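Local coordinates for protein putative N-acetylmuramoyl-L-alanine amidase,autolysin cwp6 (PDB 5J72) that probably cleaves the amide bond between N-acetylmuramic acid and L-alanine in peptidoglycan, as a zinc-containing autolysin that carries CWB2 cell-wall-binding modules, at residues I5-K10 with Y104-E109; G15-A20 with E58-Y63; V72-S77 with N100-D105; P131-A136 with T414-G419. All blocks are in the same frame, centred on the assembly; numbering follows the deposited sequence.

Interaction 1 (I5-K10 with Y104-E109); sequences INLQRK and YDVTQE. With CA (calcium ion), chain C.
A calcium ion sits at the edge of this contact, held from the segment 5-10 by Asn6 OD1 at 2.6 Å and otherwise wrapped in waters 2, 5, 6 and 7. Asn6 reaches it with CG anti to the backbone N (chi1 -176°), on the side of its strand turned from 104-109, and water 2 can also donate to Ile5 O. Asp154, beside the Tyr104 ring, also belongs to this calcium site, although here the ion is held by Asn6 and waters. Ile5 turns the other way, against Tyr104. Its CD1 stands 4.2 Å from the ring centroid and only 11° off the normal, a CH-pi contact squarely over one face, while Ile5 CB approaches ring atom CE2 of Tyr104 to 3.6 Å. Water 1 spans the far end of the ring, accepting from Ile5 N and lying 2.6 Å from Tyr104 OH. All this belongs to the N-terminal beta domain of Cwp6, where the chain leaves strand 3-7, turns, and as strand 11-13 runs parallel to strand 106-113. Just ahead of strand 11-13, Lys10 O accepts a hydrogen bond from Thr107 N over 2.9 Å (161° at the hydrogen), the donor lying above the carbonyl plane. Between ring and pairing, Leu7 CD1 lies at the ring's edge, near its plane, 3.9 Å from Tyr104 CB and close to Val106 CG2. Lys10, bent at chi2, chi3 and chi4, lays its CE 3.4 Å from Asp105 O and curls NZ back to Asp103 O. Water 4 accepts from Lys10 NZ and can donate to Asp105 O.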
loop_
_atom_site.group_PDB
_atom_site.type_symbol
_atom_site.label_atom_id
_atom_site.label_comp_id
_atom_site.label_asym_id
_atom_site.label_seq_id
_atom_site.Cartn_x
_atom_site.Cartn_y
_atom_site.Cartn_z
ATOM N N ILE A 5 -24.965 11.815 12.550
ATOM C CA ILE A 5 -23.755 12.639 12.399
ATOM C C ILE A 5 -22.640 11.725 11.802
ATOM O O ILE A 5 -22.242 10.759 12.453
ATOM C CB ILE A 5 -23.334 13.134 13.801
ATOM C CG1 ILE A 5 -24.397 14.086 14.377
ATOM C CG2 ILE A 5 -22.004 13.861 13.723
ATOM C CD1 ILE A 5 -24.074 14.451 15.896
ATOM N N ASN A 6 -22.110 12.077 10.682
ATOM C CA ASN A 6 -21.081 11.231 10.050
ATOM C C ASN A 6 -19.746 11.971 10.010
ATOM O O ASN A 6 -19.615 12.925 9.224
ATOM C CB ASN A 6 -21.513 10.928 8.625
ATOM C CG ASN A 6 -20.504 9.965 7.949
ATOM O OD1 ASN A 6 -19.851 9.122 8.609
ATOM N ND2 ASN A 6 -20.369 9.969 6.649
ATOM N N LEU A 7 -18.791 11.546 10.851
ATOM C CA LEU A 7 -17.473 12.191 10.910
ATOM C C LEU A 7 -16.488 11.315 10.123
ATOM O O LEU A 7 -16.498 10.087 10.260
ATOM C CB LEU A 7 -16.973 12.295 12.371
ATOM C CG LEU A 7 -17.914 13.155 13.267
ATOM C CD1 LEU A 7 -17.227 13.272 14.694
ATOM C CD2 LEU A 7 -18.185 14.539 12.620
ATOM N N GLN A 8 -15.661 11.941 9.318
ATOM C CA GLN A 8 -14.714 11.112 8.503
ATOM C C GLN A 8 -13.601 10.422 9.324
ATOM O O GLN A 8 -13.309 9.220 9.120
ATOM C CB GLN A 8 -14.109 11.995 7.438
ATOM C CG GLN A 8 -13.018 11.248 6.580
ATOM C CD GLN A 8 -12.400 12.211 5.591
ATOM O OE1 GLN A 8 -12.307 13.407 5.853
ATOM N NE2 GLN A 8 -11.910 11.683 4.420
ATOM N N ARG A 9 -12.998 11.157 10.295
ATOM C CA ARG A 9 -11.818 10.668 11.066
ATOM C C ARG A 9 -12.064 10.706 12.526
ATOM O O ARG A 9 -12.640 11.670 13.002
ATOM C CB ARG A 9 -10.604 11.618 10.868
ATOM C CG ARG A 9 -10.361 12.075 9.437
ATOM C CD ARG A 9 -8.881 12.453 9.155
ATOM N NE ARG A 9 -8.847 12.958 7.762
ATOM C CZ ARG A 9 -8.693 12.203 6.665
ATOM N NH1 ARG A 9 -8.745 12.751 5.463
ATOM N NH2 ARG A 9 -8.463 10.913 6.770
ATOM N N LYS A 10 -11.628 9.662 13.275
ATOM C CA LYS A 10 -11.793 9.645 14.717
ATOM C C LYS A 10 -10.411 9.772 15.398
ATOM O O LYS A 10 -10.313 9.895 16.622
ATOM C CB LYS A 10 -12.416 8.333 15.136
ATOM C CG LYS A 10 -13.836 8.137 14.516
ATOM C CD LYS A 10 -14.728 9.352 14.861
ATOM C CE LYS A 10 -15.585 9.145 16.069
ATOM N NZ LYS A 10 -16.064 7.707 16.251
ATOM N N TYR A 104 -18.944 10.131 19.060
ATOM C CA TYR A 104 -18.322 11.110 18.157
ATOM C C TYR A 104 -16.973 11.651 18.688
ATOM O O TYR A 104 -16.423 12.550 18.079
ATOM C CB TYR A 104 -19.278 12.305 17.901
ATOM C CG TYR A 104 -20.611 11.761 17.470
ATOM C CD1 TYR A 104 -21.684 11.712 18.363
ATOM C CD2 TYR A 104 -20.770 11.154 16.213
ATOM C CE1 TYR A 104 -22.868 11.061 18.037
ATOM C CE2 TYR A 104 -21.963 10.484 15.881
ATOM C CZ TYR A 104 -22.997 10.439 16.810
ATOM O OH TYR A 104 -24.134 9.701 16.597
ATOM N N ASP A 105 -16.451 11.109 19.780
ATOM C CA ASP A 105 -15.165 11.641 20.320
ATOM C C ASP A 105 -14.040 11.480 19.315
ATOM O O ASP A 105 -13.927 10.407 18.696
ATOM C CB ASP A 105 -14.779 10.795 21.525
ATOM C CG ASP A 105 -15.568 11.116 22.777
ATOM O OD1 ASP A 105 -16.414 12.023 22.741
ATOM O OD2 ASP A 105 -15.343 10.459 23.773
ATOM N N VAL A 106 -13.203 12.484 19.156
ATOM C CA VAL A 106 -12.103 12.419 18.189
ATOM C C VAL A 106 -10.821 12.632 18.933
ATOM O O VAL A 106 -10.744 13.623 19.690
ATOM C CB VAL A 106 -12.334 13.507 17.099
ATOM C CG1 VAL A 106 -11.082 13.652 16.234
ATOM C CG2 VAL A 106 -13.562 13.118 16.248
ATOM N N THR A 107 -9.849 11.700 18.797
ATOM C CA THR A 107 -8.595 11.815 19.525
ATOM C C THR A 107 -7.550 12.528 18.675
ATOM O O THR A 107 -7.294 12.145 17.509
ATOM C CB THR A 107 -8.116 10.400 19.920
ATOM O OG1 THR A 107 -9.143 9.794 20.686
ATOM C CG2 THR A 107 -6.842 10.451 20.746
ATOM N N GLN A 108 -6.933 13.563 19.247
ATOM C CA GLN A 108 -5.879 14.317 18.551
ATOM C C GLN A 108 -4.551 13.874 19.111
ATOM O O GLN A 108 -4.166 14.206 20.245
ATOM C CB GLN A 108 -6.082 15.834 18.752
ATOM C CG GLN A 108 -5.042 16.673 18.001
ATOM C CD GLN A 108 -5.517 18.114 17.961
ATOM O OE1 GLN A 108 -6.681 18.394 17.704
ATOM N NE2 GLN A 108 -4.584 19.079 18.139
ATOM N N GLU A 109 -3.798 13.109 18.320
ATOM C CA GLU A 109 -2.495 12.605 18.770
ATOM C C GLU A 109 -1.408 13.535 18.244
ATOM O O GLU A 109 -1.687 14.483 17.513
ATOM C CB GLU A 109 -2.244 11.231 18.142
ATOM C CG GLU A 109 -3.394 10.285 18.338
ATOM C CD GLU A 109 -3.293 9.548 19.685
ATOM O OE1 GLU A 109 -4.037 8.573 19.874
ATOM O OE2 GLU A 109 -2.492 9.943 20.534
HETATM CA CA CA C . -20.819 6.837 9.527
HETATM O O HOH W 1 -24.796 9.321 14.126
HETATM O O HOH W 2 -22.523 8.159 10.582
HETATM O O HOH W 3 -11.572 8.876 19.675
HETATM O O HOH W 4 -15.393 7.906 18.892
HETATM O O HOH W 5 -19.264 6.927 11.255
HETATM O O HOH W 6 -21.948 5.371 10.518
HETATM O O HOH W 7 -19.117 5.683 8.494
#

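Interaction 2 (G15-A20 with E58-Y63); sequences GSKSNA and EGVINY
Lys17 climbs over its antiparallel neighbour in steps. Its CB packs 3.9 Å from Val60 CG1. CG passes 3.4 Å from Asn62 OD1, and CD and CE run on past that same oxygen with the chain extended. A turn at the last torsion (chi4 -47°) then folds NZ back onto Asn62 OD1 at 2.7 Å, the ammonium approaching in the plane of the amide carbonyl. Lys17 and Asn62 form a non-hydrogen-bonded pair of strands 16-24 and 56-63 in the N-terminal domain, so this bond ties side chains where the backbones do not. Towards Ala20 the ladder is regular: Ser18 and Ile61 exchange N-H and C=O in both directions, as do Ala20 and Gly59. The opposite face is buried. There Ser18 CB meets the Tyr63 ring edge-on, 3.7 Å from CE1, and Ala20 CB lies 4.0 Å from Ile61 CD1, with Leu7 of strand 3-7 packing on both. The chemistry is thus split: a solvent-side face where a neutral amide oxygen holds the lysine ammonium and probably leaves its charge uncompensated within this pair, and a buried, largely apolar face where water 9 joins Ser18 OG to Tyr63 OH and Arg9 N also bonds to Ser18 OG.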
loop_
_atom_site.group_PDB
_atom_site.type_symbol
_atom_site.label_atom_id
_atom_site.label_comp_id
_atom_site.label_asym_id
_atom_site.label_seq_id
_atom_site.Cartn_x
_atom_site.Cartn_y
_atom_site.Cartn_z
ATOM N N GLY A 15 -3.767 20.210 12.679
ATOM C CA GLY A 15 -3.778 20.531 11.265
ATOM C C GLY A 15 -4.622 19.553 10.438
ATOM O O GLY A 15 -4.814 19.782 9.250
ATOM N N SER A 16 -5.113 18.452 11.021
ATOM C CA SER A 16 -5.948 17.532 10.182
ATOM C C SER A 16 -7.225 18.188 9.742
ATOM O O SER A 16 -7.743 19.133 10.364
ATOM C CB SER A 16 -6.375 16.284 10.964
ATOM O OG SER A 16 -5.273 15.472 11.325
ATOM N N LYS A 17 -7.808 17.626 8.667
ATOM C CA LYS A 17 -9.119 18.067 8.168
ATOM C C LYS A 17 -9.999 16.824 8.181
ATOM O O LYS A 17 -9.494 15.739 7.911
ATOM C CB LYS A 17 -9.040 18.636 6.746
ATOM C CG LYS A 17 -8.268 19.952 6.753
ATOM C CD LYS A 17 -7.911 20.332 5.356
ATOM C CE LYS A 17 -7.070 21.599 5.305
ATOM N NZ LYS A 17 -7.618 22.695 6.170
ATOM N N SER A 18 -11.249 16.964 8.546
ATOM C CA SER A 18 -12.132 15.811 8.565
ATOM C C SER A 18 -13.491 16.220 7.981
ATOM O O SER A 18 -14.118 17.181 8.459
ATOM C CB SER A 18 -12.304 15.296 10.003
ATOM O OG SER A 18 -13.262 14.239 10.049
ATOM N N ASN A 19 -13.978 15.494 6.954
ATOM C CA ASN A 19 -15.277 15.870 6.440
ATOM C C ASN A 19 -16.380 15.481 7.425
ATOM O O ASN A 19 -16.343 14.386 7.998
ATOM C CB ASN A 19 -15.574 15.160 5.075
ATOM C CG ASN A 19 -14.596 15.545 4.015
ATOM O OD1 ASN A 19 -14.134 16.692 4.009
ATOM N ND2 ASN A 19 -14.251 14.661 3.085
ATOM N N ALA A 20 -17.384 16.339 7.579
ATOM C CA ALA A 20 -18.510 16.031 8.478
ATOM C C ALA A 20 -19.813 16.235 7.739
ATOM O O ALA A 20 -19.971 17.197 6.969
ATOM C CB ALA A 20 -18.510 16.961 9.692
ATOM N N GLU A 58 -23.145 19.798 5.280
ATOM C CA GLU A 58 -21.828 19.248 4.999
ATOM C C GLU A 58 -20.749 20.289 5.174
ATOM O O GLU A 58 -20.967 21.470 4.860
ATOM C CB GLU A 58 -21.766 18.796 3.498
ATOM C CG GLU A 58 -22.773 17.675 3.169
ATOM C CD GLU A 58 -22.830 17.376 1.656
ATOM O OE1 GLU A 58 -23.567 16.449 1.263
ATOM O OE2 GLU A 58 -22.160 18.078 0.870
ATOM N N GLY A 59 -19.588 19.879 5.647
ATOM C CA GLY A 59 -18.506 20.838 5.778
ATOM C C GLY A 59 -17.302 20.081 6.255
ATOM O O GLY A 59 -17.249 18.830 6.255
ATOM N N VAL A 60 -16.301 20.857 6.716
ATOM C CA VAL A 60 -15.055 20.252 7.136
ATOM C C VAL A 60 -14.656 20.681 8.552
ATOM O O VAL A 60 -14.776 21.865 8.829
ATOM C CB VAL A 60 -13.985 20.755 6.128
ATOM C CG1 VAL A 60 -12.574 20.275 6.583
ATOM C CG2 VAL A 60 -14.319 20.246 4.671
ATOM N N ILE A 61 -14.244 19.777 9.438
ATOM C CA ILE A 61 -13.758 20.205 10.748
ATOM C C ILE A 61 -12.228 20.396 10.543
ATOM O O ILE A 61 -11.570 19.512 9.997
ATOM C CB ILE A 61 -14.030 19.114 11.842
ATOM C CG1 ILE A 61 -15.580 18.880 11.975
ATOM C CG2 ILE A 61 -13.399 19.577 13.201
ATOM C CD1 ILE A 61 -15.865 17.495 12.666
ATOM N N ASN A 62 -11.674 21.555 10.956
ATOM C CA ASN A 62 -10.233 21.811 10.823
ATOM C C ASN A 62 -9.648 21.726 12.243
ATOM O O ASN A 62 -9.963 22.598 13.045
ATOM C CB ASN A 62 -10.036 23.251 10.269
ATOM C CG ASN A 62 -10.468 23.261 8.799
ATOM O OD1 ASN A 62 -9.706 22.770 7.948
ATOM N ND2 ASN A 62 -11.641 23.759 8.423
ATOM N N TYR A 63 -8.865 20.720 12.542
ATOM C CA TYR A 63 -8.324 20.519 13.868
ATOM C C TYR A 63 -7.055 21.416 14.024
ATOM O O TYR A 63 -5.945 20.907 14.150
ATOM C CB TYR A 63 -7.977 19.018 14.037
ATOM C CG TYR A 63 -9.263 18.220 14.156
ATOM C CD1 TYR A 63 -9.828 17.595 13.044
ATOM C CD2 TYR A 63 -9.941 18.125 15.375
ATOM C CE1 TYR A 63 -11.026 16.884 13.150
ATOM C CE2 TYR A 63 -11.150 17.446 15.482
ATOM C CZ TYR A 63 -11.684 16.822 14.367
ATOM O OH TYR A 63 -12.897 16.222 14.452
HETATM O O HOH W 8 -6.888 22.004 9.334
HETATM O O HOH W 9 -13.862 14.196 12.700
#

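Interaction 3 (V72-S77 with N100-D105); sequences VWELQS and NLKDYD
Strand 72-82 meets a 3-10 turn, residues 101-104, in the N-terminal domain, and a classic beta bulge interrupts the strand where Gln76 and Ser77 both face Asn36. Asn100 and Asp103 of the segment 100-105 belong to a second calcium site of this protein. The dry part of the contact is small. Leu75, its CG anti to the backbone N, sends CD2 down to Leu101 CD2 at 4.1 Å, the two side chains crossing at about a right angle; the same CD2 lies 4.3 Å from Tyr104 CD1. Ile5 of strand 3-7 packs onto Leu75 as well. Further along, Val72 CG1 touches Asp105 CB at 3.6 Å.

The rest is polar and watery. Glu74, Lys102 and Asp105 make a salt-bridge network in which the grip is uneven: Lys102 NZ holds Asp105 OD2 at 2.6 Å, meeting it from above the carboxylate plane, but reaches Glu74 OE2 only weakly at 3.1 Å. The lysine, bent in mid-chain, probably offsets the repulsion between the two carboxylates, which lie side by side. Asp105 CA gives Trp73 O a CA-H...O contact at 3.4 Å; otherwise waters bridge the backbones, water 10 donating to Trp73 O and Tyr104 O. Between Leu75 and Leu101, water 12 accepts from Leu75 N and spends its two protons on Leu101 O at 2.7 Å and Asp105 OD1 at 2.6 Å.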
loop_
_atom_site.group_PDB
_atom_site.type_symbol
_atom_site.label_atom_id
_atom_site.label_comp_id
_atom_site.label_asym_id
_atom_site.label_seq_id
_atom_site.Cartn_x
_atom_site.Cartn_y
_atom_site.Cartn_z
ATOM N N VAL A 72 -8.983 14.688 23.683
ATOM C CA VAL A 72 -10.167 14.104 23.015
ATOM C C VAL A 72 -11.201 15.221 22.854
ATOM O O VAL A 72 -11.601 15.837 23.866
ATOM C CB VAL A 72 -10.766 12.948 23.837
ATOM C CG1 VAL A 72 -12.053 12.448 23.126
ATOM C CG2 VAL A 72 -9.727 11.803 23.972
ATOM N N TRP A 73 -11.612 15.496 21.628
ATOM C CA TRP A 73 -12.611 16.491 21.331
ATOM C C TRP A 73 -13.977 15.860 21.538
ATOM O O TRP A 73 -14.259 14.832 20.918
ATOM C CB TRP A 73 -12.478 16.930 19.860
ATOM C CG TRP A 73 -11.242 17.659 19.606
ATOM C CD1 TRP A 73 -10.124 17.203 18.953
ATOM C CD2 TRP A 73 -10.926 18.992 20.068
ATOM N NE1 TRP A 73 -9.121 18.164 19.022
ATOM C CE2 TRP A 73 -9.595 19.273 19.692
ATOM C CE3 TRP A 73 -11.662 19.984 20.757
ATOM C CZ2 TRP A 73 -8.978 20.503 19.985
ATOM C CZ3 TRP A 73 -11.049 21.212 21.044
ATOM C CH2 TRP A 73 -9.727 21.457 20.665
ATOM N N GLU A 74 -14.824 16.467 22.375
ATOM C CA GLU A 74 -16.154 15.903 22.701
ATOM C C GLU A 74 -17.214 16.836 22.205
ATOM O O GLU A 74 -17.149 18.046 22.442
ATOM C CB GLU A 74 -16.285 15.765 24.235
ATOM C CG GLU A 74 -15.239 14.752 24.722
ATOM C CD GLU A 74 -15.342 14.414 26.230
ATOM O OE1 GLU A 74 -16.366 14.631 26.820
ATOM O OE2 GLU A 74 -14.361 13.933 26.789
ATOM N N LEU A 75 -18.194 16.301 21.500
ATOM C CA LEU A 75 -19.252 17.152 20.934
ATOM C C LEU A 75 -20.150 17.711 22.052
ATOM O O LEU A 75 -20.623 16.945 22.892
ATOM C CB LEU A 75 -20.148 16.258 19.993
ATOM C CG LEU A 75 -21.327 17.041 19.358
ATOM C CD1 LEU A 75 -20.927 18.189 18.454
ATOM C CD2 LEU A 75 -22.185 15.980 18.574
ATOM N N GLN A 76 -20.374 19.039 22.082
ATOM C CA GLN A 76 -21.227 19.676 23.124
ATOM C C GLN A 76 -22.598 20.086 22.627
ATOM O O GLN A 76 -23.561 19.993 23.386
ATOM C CB GLN A 76 -20.570 20.952 23.597
ATOM C CG GLN A 76 -19.083 20.709 23.973
ATOM C CD GLN A 76 -18.993 19.870 25.179
ATOM O OE1 GLN A 76 -19.492 20.239 26.236
ATOM N NE2 GLN A 76 -18.329 18.733 25.111
ATOM N N SER A 77 -22.702 20.521 21.405
ATOM C CA SER A 77 -23.964 21.058 20.963
ATOM C C SER A 77 -23.993 21.321 19.490
ATOM O O SER A 77 -22.965 21.342 18.809
ATOM C CB SER A 77 -24.221 22.406 21.688
ATOM O OG SER A 77 -23.233 23.368 21.318
ATOM N N ASN A 100 -25.581 8.960 21.302
ATOM C CA ASN A 100 -24.696 8.651 22.397
ATOM C C ASN A 100 -23.445 9.494 22.066
ATOM O O ASN A 100 -22.680 9.120 21.173
ATOM C CB ASN A 100 -24.320 7.202 22.447
ATOM C CG ASN A 100 -23.482 6.941 23.659
ATOM O OD1 ASN A 100 -22.321 6.551 23.541
ATOM N ND2 ASN A 100 -23.958 7.175 24.871
ATOM N N LEU A 101 -23.244 10.618 22.755
ATOM C CA LEU A 101 -22.182 11.548 22.337
ATOM C C LEU A 101 -20.774 11.011 22.328
ATOM O O LEU A 101 -19.965 11.483 21.522
ATOM C CB LEU A 101 -22.279 12.817 23.206
ATOM C CG LEU A 101 -23.665 13.476 23.033
ATOM C CD1 LEU A 101 -23.724 14.666 23.924
ATOM C CD2 LEU A 101 -23.872 13.860 21.585
ATOM N N LYS A 102 -20.445 10.021 23.160
ATOM C CA LYS A 102 -19.124 9.500 23.102
ATOM C C LYS A 102 -18.833 8.826 21.755
ATOM O O LYS A 102 -17.650 8.656 21.403
ATOM C CB LYS A 102 -18.870 8.471 24.212
ATOM C CG LYS A 102 -18.567 9.155 25.586
ATOM C CD LYS A 102 -17.022 9.249 25.927
ATOM C CE LYS A 102 -16.616 10.635 26.470
ATOM N NZ LYS A 102 -15.131 10.980 26.298
ATOM N N ASP A 103 -19.872 8.433 21.026
ATOM C CA ASP A 103 -19.594 7.823 19.719
ATOM C C ASP A 103 -18.898 8.825 18.765
ATOM O O ASP A 103 -18.349 8.392 17.725
ATOM C CB ASP A 103 -20.907 7.472 19.007
ATOM C CG ASP A 103 -21.695 6.381 19.681
ATOM O OD1 ASP A 103 -22.854 6.199 19.316
ATOM O OD2 ASP A 103 -21.145 5.712 20.584
ATOM N N TYR A 104 -18.944 10.131 19.060
ATOM C CA TYR A 104 -18.322 11.110 18.157
ATOM C C TYR A 104 -16.973 11.651 18.688
ATOM O O TYR A 104 -16.423 12.550 18.079
ATOM C CB TYR A 104 -19.278 12.305 17.901
ATOM C CG TYR A 104 -20.611 11.761 17.470
ATOM C CD1 TYR A 104 -21.684 11.712 18.363
ATOM C CD2 TYR A 104 -20.770 11.154 16.213
ATOM C CE1 TYR A 104 -22.868 11.061 18.037
ATOM C CE2 TYR A 104 -21.963 10.484 15.881
ATOM C CZ TYR A 104 -22.997 10.439 16.810
ATOM O OH TYR A 104 -24.134 9.701 16.597
ATOM N N ASP A 105 -16.451 11.109 19.780
ATOM C CA ASP A 105 -15.165 11.641 20.320
ATOM C C ASP A 105 -14.040 11.480 19.315
ATOM O O ASP A 105 -13.927 10.407 18.696
ATOM C CB ASP A 105 -14.779 10.795 21.525
ATOM C CG ASP A 105 -15.568 11.116 22.777
ATOM O OD1 ASP A 105 -16.414 12.023 22.741
ATOM O OD2 ASP A 105 -15.343 10.459 23.773
HETATM O O HOH W 10 -15.468 15.015 18.465
HETATM O O HOH W 11 -18.317 12.685 24.717
HETATM O O HOH W 12 -18.075 13.432 21.234
#

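Interaction 4 (P131-A136 with T414-G419); sequences PVKKLA and TVYQIG
Val415 O is gripped twice from the neighbouring strand: Lys133 N donates to it over 2.8 Å, nearly along the C=O axis, and Val132 CA adds a CA-H...O contact at 3.2 Å. Four more backbone bonds make a regular parallel ladder from Pro131 O to Gly419 N, the last with 172° at the hydrogen. On one face Gln417 and Lys134, both extended, lie side by side; the lysine methylenes run along the amide, with CD 3.9 Å from Gln417 CD, and carry NZ on to a salt bridge with Asp420. Val132 CG1 touches the oxygen end of that amide at Gln417 OE1. On the other face Leu135 CD1 nestles between Tyr416 CD1 at 3.7 Å and Ile418 CD1 at 4.2 Å, while Lys133 brings CB and CG obliquely to the same ring at CD1 and CE1 before its chain bends away. At the end of the ladder Ala136 CB presses to 3.3 Å on Gly419 C, and the positive phi of Gly419 (80°) suits glycine. The pairing joins the start of the first CWB2 module to the third, where strand 128-135 extends the parallel row of strands 391-394, 362-370 and 411-418. Helices 140-151 and 375-387 pack over the Leu135 face, and helix 424-433 packs over the side of Val132, Val415 and Gln417.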
loop_
_atom_site.group_PDB
_atom_site.type_symbol
_atom_site.label_atom_id
_atom_site.label_comp_id
_atom_site.label_asym_id
_atom_site.label_seq_id
_atom_site.Cartn_x
_atom_site.Cartn_y
_atom_site.Cartn_z
ATOM N N PRO A 131 1.985 9.296 14.771
ATOM C CA PRO A 131 1.309 8.416 15.736
ATOM C C PRO A 131 0.701 7.147 15.060
ATOM O O PRO A 131 0.202 7.234 13.933
ATOM C CB PRO A 131 0.196 9.333 16.324
ATOM C CG PRO A 131 -0.039 10.396 15.211
ATOM C CD PRO A 131 1.384 10.638 14.716
ATOM N N VAL A 132 0.732 6.020 15.755
ATOM C CA VAL A 132 0.221 4.770 15.213
ATOM C C VAL A 132 -1.041 4.380 15.931
ATOM O O VAL A 132 -1.072 4.340 17.175
ATOM C CB VAL A 132 1.331 3.709 15.418
ATOM C CG1 VAL A 132 0.858 2.290 15.124
ATOM C CG2 VAL A 132 2.538 4.050 14.545
ATOM N N LYS A 133 -2.099 4.069 15.164
ATOM C CA LYS A 133 -3.336 3.568 15.777
ATOM C C LYS A 133 -3.419 2.086 15.395
ATOM O O LYS A 133 -3.506 1.771 14.210
ATOM C CB LYS A 133 -4.521 4.394 15.236
ATOM C CG LYS A 133 -5.860 3.760 15.655
ATOM C CD LYS A 133 -6.217 4.164 17.072
ATOM C CE LYS A 133 -7.532 3.509 17.507
ATOM N NZ LYS A 133 -7.730 3.691 18.958
ATOM N N LYS A 134 -3.385 1.169 16.338
ATOM C CA LYS A 134 -3.421 -0.245 15.989
ATOM C C LYS A 134 -4.872 -0.799 16.009
ATOM O O LYS A 134 -5.574 -0.612 16.987
ATOM C CB LYS A 134 -2.553 -1.036 16.973
ATOM C CG LYS A 134 -2.478 -2.495 16.600
ATOM C CD LYS A 134 -1.450 -3.217 17.421
ATOM C CE LYS A 134 -1.297 -4.619 16.889
ATOM N NZ LYS A 134 -0.670 -5.493 17.902
ATOM N N LEU A 135 -5.306 -1.445 14.928
ATOM C CA LEU A 135 -6.677 -2.006 14.806
ATOM C C LEU A 135 -6.482 -3.467 14.612
ATOM O O LEU A 135 -6.213 -3.931 13.490
ATOM C CB LEU A 135 -7.413 -1.369 13.565
ATOM C CG LEU A 135 -7.489 0.158 13.646
ATOM C CD1 LEU A 135 -8.182 0.769 12.310
ATOM C CD2 LEU A 135 -8.328 0.605 14.944
ATOM N N ALA A 136 -6.605 -4.238 15.685
ATOM C CA ALA A 136 -6.311 -5.647 15.530
ATOM C C ALA A 136 -6.859 -6.473 16.649
ATOM O O ALA A 136 -7.002 -5.948 17.757
ATOM C CB ALA A 136 -4.786 -5.813 15.559
ATOM N N THR A 414 -1.500 10.112 10.263
ATOM C CA THR A 414 -1.723 8.989 11.146
ATOM C C THR A 414 -1.396 7.669 10.442
ATOM O O THR A 414 -1.753 7.517 9.257
ATOM C CB THR A 414 -3.230 8.929 11.542
ATOM O OG1 THR A 414 -3.595 10.212 12.094
ATOM C CG2 THR A 414 -3.538 7.824 12.544
ATOM N N VAL A 415 -0.815 6.738 11.163
ATOM C CA VAL A 415 -0.499 5.459 10.584
ATOM C C VAL A 415 -1.370 4.475 11.292
ATOM O O VAL A 415 -1.392 4.420 12.529
ATOM C CB VAL A 415 1.004 5.103 10.794
ATOM C CG1 VAL A 415 1.270 3.646 10.370
ATOM C CG2 VAL A 415 1.887 6.062 10.035
ATOM N N TYR A 416 -2.153 3.682 10.542
ATOM C CA TYR A 416 -2.946 2.683 11.182
ATOM C C TYR A 416 -2.319 1.349 10.996
ATOM O O TYR A 416 -2.041 0.981 9.848
ATOM C CB TYR A 416 -4.352 2.594 10.559
ATOM C CG TYR A 416 -5.184 3.828 10.816
ATOM C CD1 TYR A 416 -6.176 3.829 11.774
ATOM C CD2 TYR A 416 -4.999 4.983 10.066
ATOM C CE1 TYR A 416 -6.988 4.974 11.984
ATOM C CE2 TYR A 416 -5.795 6.112 10.265
ATOM C CZ TYR A 416 -6.783 6.094 11.223
ATOM O OH TYR A 416 -7.541 7.257 11.360
ATOM N N GLN A 417 -2.101 0.614 12.047
ATOM C CA GLN A 417 -1.529 -0.726 11.925
ATOM C C GLN A 417 -2.669 -1.733 11.950
ATOM O O GLN A 417 -3.396 -1.883 12.935
ATOM C CB GLN A 417 -0.570 -0.992 13.099
ATOM C CG GLN A 417 -0.125 -2.429 13.188
ATOM C CD GLN A 417 0.891 -2.559 14.354
ATOM O OE1 GLN A 417 1.191 -1.579 15.023
ATOM N NE2 GLN A 417 1.439 -3.768 14.577
ATOM N N ILE A 418 -2.842 -2.444 10.849
ATOM C CA ILE A 418 -3.919 -3.423 10.721
ATOM C C ILE A 418 -3.496 -4.813 11.095
ATOM O O ILE A 418 -2.532 -5.344 10.539
ATOM C CB ILE A 418 -4.407 -3.446 9.236
ATOM C CG1 ILE A 418 -4.713 -2.011 8.736
ATOM C CG2 ILE A 418 -5.635 -4.374 9.111
ATOM C CD1 ILE A 418 -5.813 -1.287 9.583
ATOM N N GLY A 419 -4.196 -5.425 12.014
ATOM C CA GLY A 419 -3.860 -6.775 12.360
ATOM C C GLY A 419 -2.675 -6.838 13.308
ATOM O O GLY A 419 -1.957 -5.897 13.560
#

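Interactions 1, 2 and 3 form one cluster in the N-terminal domain. Interaction 1 is its hub, with its centre about 9 Å from that of interaction 2 and about 8 Å from that of interaction 3. Arg9 NE reaches Lys17 O at 2.9 Å on one side; on the other, Gln108 OE1 lies 2.8 Å from Trp73 NE1, and Tyr104 and Asp105 serve both contacts. Strand 106-113 then pairs with 128-135, and Glu109 CB meets Pro131 CB at 3.6 Å, linking the cluster to interaction 4 in the CWB2 region. Calcium sits beside interaction 1, about 10 Å from the Ala20 side chain of interaction 2. The zinc ligands His460, Glu477 and His530 belong to none of the four.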